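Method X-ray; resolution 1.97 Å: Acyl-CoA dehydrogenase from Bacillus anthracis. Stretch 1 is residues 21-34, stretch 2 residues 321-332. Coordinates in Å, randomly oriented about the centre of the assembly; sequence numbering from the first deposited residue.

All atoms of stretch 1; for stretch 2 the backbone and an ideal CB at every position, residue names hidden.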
# COMPACT_ATOMS: atom_id res chain seq x y z
N GLU A 21 -29.57 6.04 -17.85
CA GLU A 21 -30.04 5.97 -16.48
C GLU A 21 -30.38 4.50 -16.17
O GLU A 21 -31.53 4.09 -16.30
CB GLU A 21 -31.27 6.88 -16.32
CG GLU A 21 -31.33 7.69 -15.03
CD GLU A 21 -32.11 6.98 -13.93
OE1 GLU A 21 -31.82 5.79 -13.64
OE2 GLU A 21 -33.01 7.62 -13.34
N ILE A 22 -29.38 3.72 -15.78
CA ILE A 22 -29.57 2.29 -15.51
C ILE A 22 -30.51 2.06 -14.33
O ILE A 22 -30.47 2.77 -13.34
CB ILE A 22 -28.22 1.56 -15.26
CG1 ILE A 22 -27.20 1.87 -16.37
CG2 ILE A 22 -28.46 0.05 -15.03
CD1 ILE A 22 -27.54 1.39 -17.78
N THR A 23 -31.33 1.03 -14.45
CA THR A 23 -32.42 0.77 -13.54
C THR A 23 -32.14 -0.48 -12.69
O THR A 23 -31.40 -1.36 -13.13
CB THR A 23 -33.72 0.59 -14.39
OG1 THR A 23 -34.81 1.23 -13.73
CG2 THR A 23 -34.04 -0.85 -14.67
N ILE A 24 -32.75 -0.58 -11.50
CA ILE A 24 -32.54 -1.76 -10.62
C ILE A 24 -32.79 -3.10 -11.31
O ILE A 24 -32.15 -4.10 -11.00
CB ILE A 24 -33.33 -1.72 -9.29
CG1 ILE A 24 -34.82 -1.38 -9.51
CG2 ILE A 24 -32.70 -0.76 -8.32
CD1 ILE A 24 -35.70 -1.78 -8.35
N ASP A 25 -33.74 -3.11 -12.25
CA ASP A 25 -34.04 -4.29 -13.04
C ASP A 25 -32.93 -4.67 -14.02
O ASP A 25 -32.87 -5.81 -14.48
CB ASP A 25 -35.36 -4.11 -13.81
CG ASP A 25 -36.52 -4.77 -13.11
OD1 ASP A 25 -37.47 -4.04 -12.76
OD2 ASP A 25 -36.49 -6.01 -12.93
N GLN A 26 -32.04 -3.73 -14.32
CA GLN A 26 -30.95 -4.00 -15.27
C GLN A 26 -29.62 -4.35 -14.58
O GLN A 26 -28.58 -4.39 -15.23
CB GLN A 26 -30.75 -2.82 -16.21
CG GLN A 26 -31.99 -2.45 -17.05
CD GLN A 26 -31.84 -1.09 -17.63
OE1 GLN A 26 -31.63 -0.13 -16.90
NE2 GLN A 26 -31.88 -0.99 -18.95
N VAL A 27 -29.66 -4.59 -13.27
CA VAL A 27 -28.45 -5.06 -12.58
C VAL A 27 -28.66 -6.38 -11.86
O VAL A 27 -29.72 -6.63 -11.26
CB VAL A 27 -27.86 -4.01 -11.59
CG1 VAL A 27 -27.50 -2.71 -12.31
CG2 VAL A 27 -28.80 -3.75 -10.44
N PHE A 28 -27.64 -7.22 -11.94
CA PHE A 28 -27.58 -8.45 -11.16
C PHE A 28 -26.81 -8.18 -9.85
O PHE A 28 -25.78 -7.49 -9.87
CB PHE A 28 -26.94 -9.57 -11.98
CG PHE A 28 -26.91 -10.90 -11.26
CD1 PHE A 28 -28.03 -11.72 -11.28
CD2 PHE A 28 -25.78 -11.30 -10.56
CE1 PHE A 28 -28.04 -12.93 -10.60
CE2 PHE A 28 -25.77 -12.50 -9.87
CZ PHE A 28 -26.90 -13.33 -9.90
N THR A 29 -27.32 -8.68 -8.73
CA THR A 29 -26.68 -8.48 -7.43
C THR A 29 -26.57 -9.80 -6.67
O THR A 29 -27.26 -10.75 -6.99
CB THR A 29 -27.49 -7.47 -6.53
OG1 THR A 29 -28.60 -8.14 -5.97
CG2 THR A 29 -27.96 -6.24 -7.31
N PRO A 30 -25.72 -9.86 -5.62
CA PRO A 30 -25.69 -11.10 -4.85
C PRO A 30 -27.05 -11.52 -4.27
O PRO A 30 -27.24 -12.72 -3.99
CB PRO A 30 -24.67 -10.80 -3.74
CG PRO A 30 -23.71 -9.78 -4.36
CD PRO A 30 -24.58 -8.97 -5.31
N GLU A 31 -27.98 -10.58 -4.09
CA GLU A 31 -29.33 -10.91 -3.57
C GLU A 31 -30.14 -11.73 -4.59
O GLU A 31 -31.12 -12.41 -4.23
CB GLU A 31 -30.09 -9.64 -3.12
CG GLU A 31 -29.58 -9.00 -1.81
CD GLU A 31 -28.12 -8.46 -1.89
OE1 GLU A 31 -27.80 -7.64 -2.77
OE2 GLU A 31 -27.29 -8.85 -1.05
N ASP A 32 -29.70 -11.69 -5.84
CA ASP A 32 -30.28 -12.46 -6.92
C ASP A 32 -29.74 -13.90 -7.05
O ASP A 32 -30.18 -14.63 -7.94
CB ASP A 32 -30.09 -11.69 -8.24
CG ASP A 32 -30.76 -10.31 -8.21
OD1 ASP A 32 -31.91 -10.24 -7.71
OD2 ASP A 32 -30.17 -9.31 -8.67
N PHE A 33 -28.79 -14.31 -6.20
CA PHE A 33 -28.27 -15.69 -6.25
C PHE A 33 -29.43 -16.67 -6.04
O PHE A 33 -30.28 -16.42 -5.19
CB PHE A 33 -27.26 -15.94 -5.13
CG PHE A 33 -25.91 -15.24 -5.32
CD1 PHE A 33 -25.10 -15.00 -4.23
CD2 PHE A 33 -25.50 -14.80 -6.57
CE1 PHE A 33 -23.86 -14.35 -4.38
CE2 PHE A 33 -24.26 -14.15 -6.73
CZ PHE A 33 -23.45 -13.94 -5.63
N SER A 34 -29.44 -17.77 -6.78
CA SER A 34 -30.39 -18.87 -6.54
C SER A 34 -29.88 -19.79 -5.42
O SER A 34 -28.73 -19.68 -4.99
CB SER A 34 -30.51 -19.70 -7.82
OG SER A 34 -29.30 -20.41 -8.04
N UNK A 321 -16.99 -3.03 -4.22
CA UNK A 321 -16.32 -3.97 -5.13
C UNK A 321 -17.18 -5.19 -5.45
O UNK A 321 -17.28 -5.61 -6.61
CB UNK A 321 -14.99 -4.43 -4.52
N UNK A 322 -17.75 -5.78 -4.41
CA UNK A 322 -18.60 -6.94 -4.59
C UNK A 322 -19.80 -6.58 -5.49
O UNK A 322 -20.12 -7.34 -6.41
CB UNK A 322 -19.07 -7.47 -3.23
N UNK A 323 -20.43 -5.44 -5.24
CA UNK A 323 -21.57 -5.00 -6.06
C UNK A 323 -21.17 -4.81 -7.52
O UNK A 323 -21.87 -5.28 -8.42
CB UNK A 323 -22.15 -3.70 -5.51
N UNK A 324 -20.08 -4.12 -7.78
CA UNK A 324 -19.75 -3.84 -9.16
C UNK A 324 -19.22 -5.07 -9.94
O UNK A 324 -19.44 -5.20 -11.15
CB UNK A 324 -18.71 -2.72 -9.20
N UNK A 325 -18.55 -5.99 -9.24
CA UNK A 325 -18.06 -7.22 -9.90
C UNK A 325 -19.22 -8.14 -10.32
O UNK A 325 -19.23 -8.64 -11.44
CB UNK A 325 -17.11 -7.98 -8.97
N UNK A 326 -20.17 -8.39 -9.42
CA UNK A 326 -21.29 -9.28 -9.75
C UNK A 326 -22.27 -8.65 -10.74
O UNK A 326 -22.92 -9.37 -11.47
CB UNK A 326 -22.04 -9.67 -8.47
N UNK A 327 -22.31 -7.33 -10.77
CA UNK A 327 -23.00 -6.61 -11.81
C UNK A 327 -22.41 -7.01 -13.16
O UNK A 327 -23.15 -7.34 -14.07
CB UNK A 327 -22.90 -5.10 -11.59
N UNK A 328 -21.08 -6.97 -13.29
CA UNK A 328 -20.45 -7.35 -14.54
C UNK A 328 -20.73 -8.82 -14.90
O UNK A 328 -21.03 -9.13 -16.07
CB UNK A 328 -18.94 -7.11 -14.45
N UNK A 329 -20.61 -9.71 -13.91
CA UNK A 329 -20.89 -11.13 -14.11
C UNK A 329 -22.34 -11.28 -14.61
O UNK A 329 -22.60 -11.99 -15.59
CB UNK A 329 -20.67 -11.92 -12.82
N UNK A 330 -23.26 -10.56 -13.97
CA UNK A 330 -24.65 -10.48 -14.42
C UNK A 330 -24.86 -10.00 -15.85
O UNK A 330 -25.74 -10.52 -16.53
CB UNK A 330 -25.42 -9.55 -13.48
N UNK A 331 -24.07 -9.02 -16.31
CA UNK A 331 -24.19 -8.54 -17.70
C UNK A 331 -23.80 -9.64 -18.69
O UNK A 331 -24.47 -9.85 -19.72
CB UNK A 331 -23.31 -7.31 -17.92
N UNK A 332 -22.71 -10.34 -18.37
CA UNK A 332 -22.25 -11.48 -19.14
C UNK A 332 -23.38 -12.55 -19.21
O UNK A 332 -23.74 -13.00 -20.31
CB UNK A 332 -20.98 -12.06 -18.52

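Stretch 2 is helical throughout, with most psi values near -45°. Stretch 1 is an irregular segment that passes along one side of it. No direct hydrogen bond joins the two; the contact is made by packing, and three waters bridge it.

Position 321 is out of reach of stretch 1. Many helix-compatible residues would suit. The deposited residue is Ala321.

Position 322 points sideways, and its ideal CB lies 5.3 Å from Pro30 CG. A long side chain could reach the proline ring, whether apolar, like Leu or Met, or polar with an aliphatic stem. It is Glu322. The extended chain brings its CD to 3.8 Å from Pro30 CG, and its carboxylate oxygens are hydrogen-bonded elsewhere in the structure.

Position 323 points sideways, with no stretch 1 atom within 5.5 Å of the ideal CB. Stretch 1 sets no tight limit here; small, polar or apolar residues could all fit. It is Ser323. Its backbone O takes part in the contact: water 3 donates to both Ser323 O (2.8 Å) and Phe28 O (2.6 Å).

Position 324 points away and 325 is out of reach, so small, polar or apolar residues all remain possible. They are Ser324 and Val325.

Position 326 points toward stretch 1. Its ideal CB is 4.1 Å from Pro30 CD, and the Phe33 ring lies further along. This apolar setting suits an aromatic or a large aliphatic residue. It is Tyr326. Its CB lies 4.2 Å from Pro30 CD. The edge of Phe33 meets the face of the tyrosine ring, with planes at 77° and Phe33 CZ 3.8 Å from Tyr326 CE2. Tyr326 O also sits at the edge of the Phe28 ring, 3.6 Å from Phe28 CD2.

Position 327 points sideways, with its ideal CB 4.1 Å from Phe28 O. Val27 and Ile22 lie further out, and Gln26 O offers an acceptor. A long aliphatic chain would fit, as would Lys or Arg. It is Arg327, fully extended. Val27 CG1 covers one face of the guanidinium, 3.7 Å from Arg327 NE, while Ile22 CG1 approaches its edge, 3.7 Å from Arg327 NH2. Water 1 accepts from Arg327 NE (3.2 Å) and donates to Gln26 O (2.8 Å). Water 2 accepts from Phe28 N (2.9 Å) and donates to Arg327 O (2.6 Å). Arg327 CA makes a CA-H...O contact with Phe28 O at 3.5 Å.

Position 328 points away; 329 points sideways with nothing of stretch 1 near its ideal CB. Polar or apolar residues would suit both. They are Thr328 and Val329.

Position 330 is the most restricted. Its ideal CB would fall 2.1 Å from Phe28 CB, a clash, so only glycine fits this backbone. It is Gly330. Its CA lies 3.5 Å from Phe28 CB, and the two CA atoms, Phe28 CA and Gly330 CA, approach to 4.8 Å.

Position 331 points sideways, with nothing of stretch 1 within 5.5 Å of its ideal CB. A longer chain, apolar or polar, could reach toward Gln26 O. It is Leu331, whose CD2 reaches 4.5 Å from Gln26 O.

Position 332 is out of reach; small or large, polar or apolar residues would suit. It is Phe332.

Stretch 2, residues 321-332: AESSVYRTVGLF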
# COMPACT_ATOMS: atom_id res chain seq x y z
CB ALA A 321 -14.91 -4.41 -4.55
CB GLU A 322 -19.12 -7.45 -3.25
CG GLU A 322 -20.05 -8.65 -3.37
CD GLU A 322 -20.76 -8.99 -2.07
OE1 GLU A 322 -21.21 -8.06 -1.32
OE2 GLU A 322 -20.88 -10.20 -1.80
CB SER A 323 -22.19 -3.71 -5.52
OG SER A 323 -22.46 -3.81 -4.13
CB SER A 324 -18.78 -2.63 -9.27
OG SER A 324 -17.56 -2.90 -8.61
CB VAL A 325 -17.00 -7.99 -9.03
CG1 VAL A 325 -16.59 -9.25 -9.70
CG2 VAL A 325 -15.75 -7.14 -8.84
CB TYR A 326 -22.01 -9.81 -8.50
CG TYR A 326 -21.25 -10.97 -7.91
CD1 TYR A 326 -20.40 -10.80 -6.80
CD2 TYR A 326 -21.32 -12.23 -8.50
CE1 TYR A 326 -19.66 -11.89 -6.29
CE2 TYR A 326 -20.61 -13.31 -8.01
CZ TYR A 326 -19.78 -13.13 -6.92
OH TYR A 326 -19.08 -14.21 -6.44
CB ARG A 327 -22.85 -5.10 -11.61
CG ARG A 327 -23.44 -4.25 -12.75
CD ARG A 327 -23.46 -2.79 -12.39
NE ARG A 327 -24.07 -1.95 -13.41
CZ ARG A 327 -24.13 -0.62 -13.36
NH1 ARG A 327 -23.62 0.05 -12.32
NH2 ARG A 327 -24.70 0.03 -14.36
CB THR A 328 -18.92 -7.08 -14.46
OG1 THR A 328 -18.70 -5.69 -14.24
CG2 THR A 328 -18.23 -7.48 -15.75
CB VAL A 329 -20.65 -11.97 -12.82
CG1 VAL A 329 -20.94 -13.43 -13.09
CG2 VAL A 329 -19.16 -11.81 -12.33
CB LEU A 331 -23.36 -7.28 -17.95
CG LEU A 331 -23.83 -5.99 -17.30
CD1 LEU A 331 -22.73 -4.94 -17.29
CD2 LEU A 331 -25.15 -5.45 -17.94
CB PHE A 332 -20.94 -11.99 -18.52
CG PHE A 332 -20.19 -13.01 -19.35
CD1 PHE A 332 -19.08 -13.66 -18.80
CD2 PHE A 332 -20.58 -13.34 -20.66
CE1 PHE A 332 -18.35 -14.63 -19.56
CE2 PHE A 332 -19.87 -14.31 -21.41
CZ PHE A 332 -18.76 -14.95 -20.87
O HOH W 1 -25.85 -3.77 -15.31
O HOH W 2 -25.70 -6.65 -14.07
O HOH W 3 -24.54 -6.13 -7.97
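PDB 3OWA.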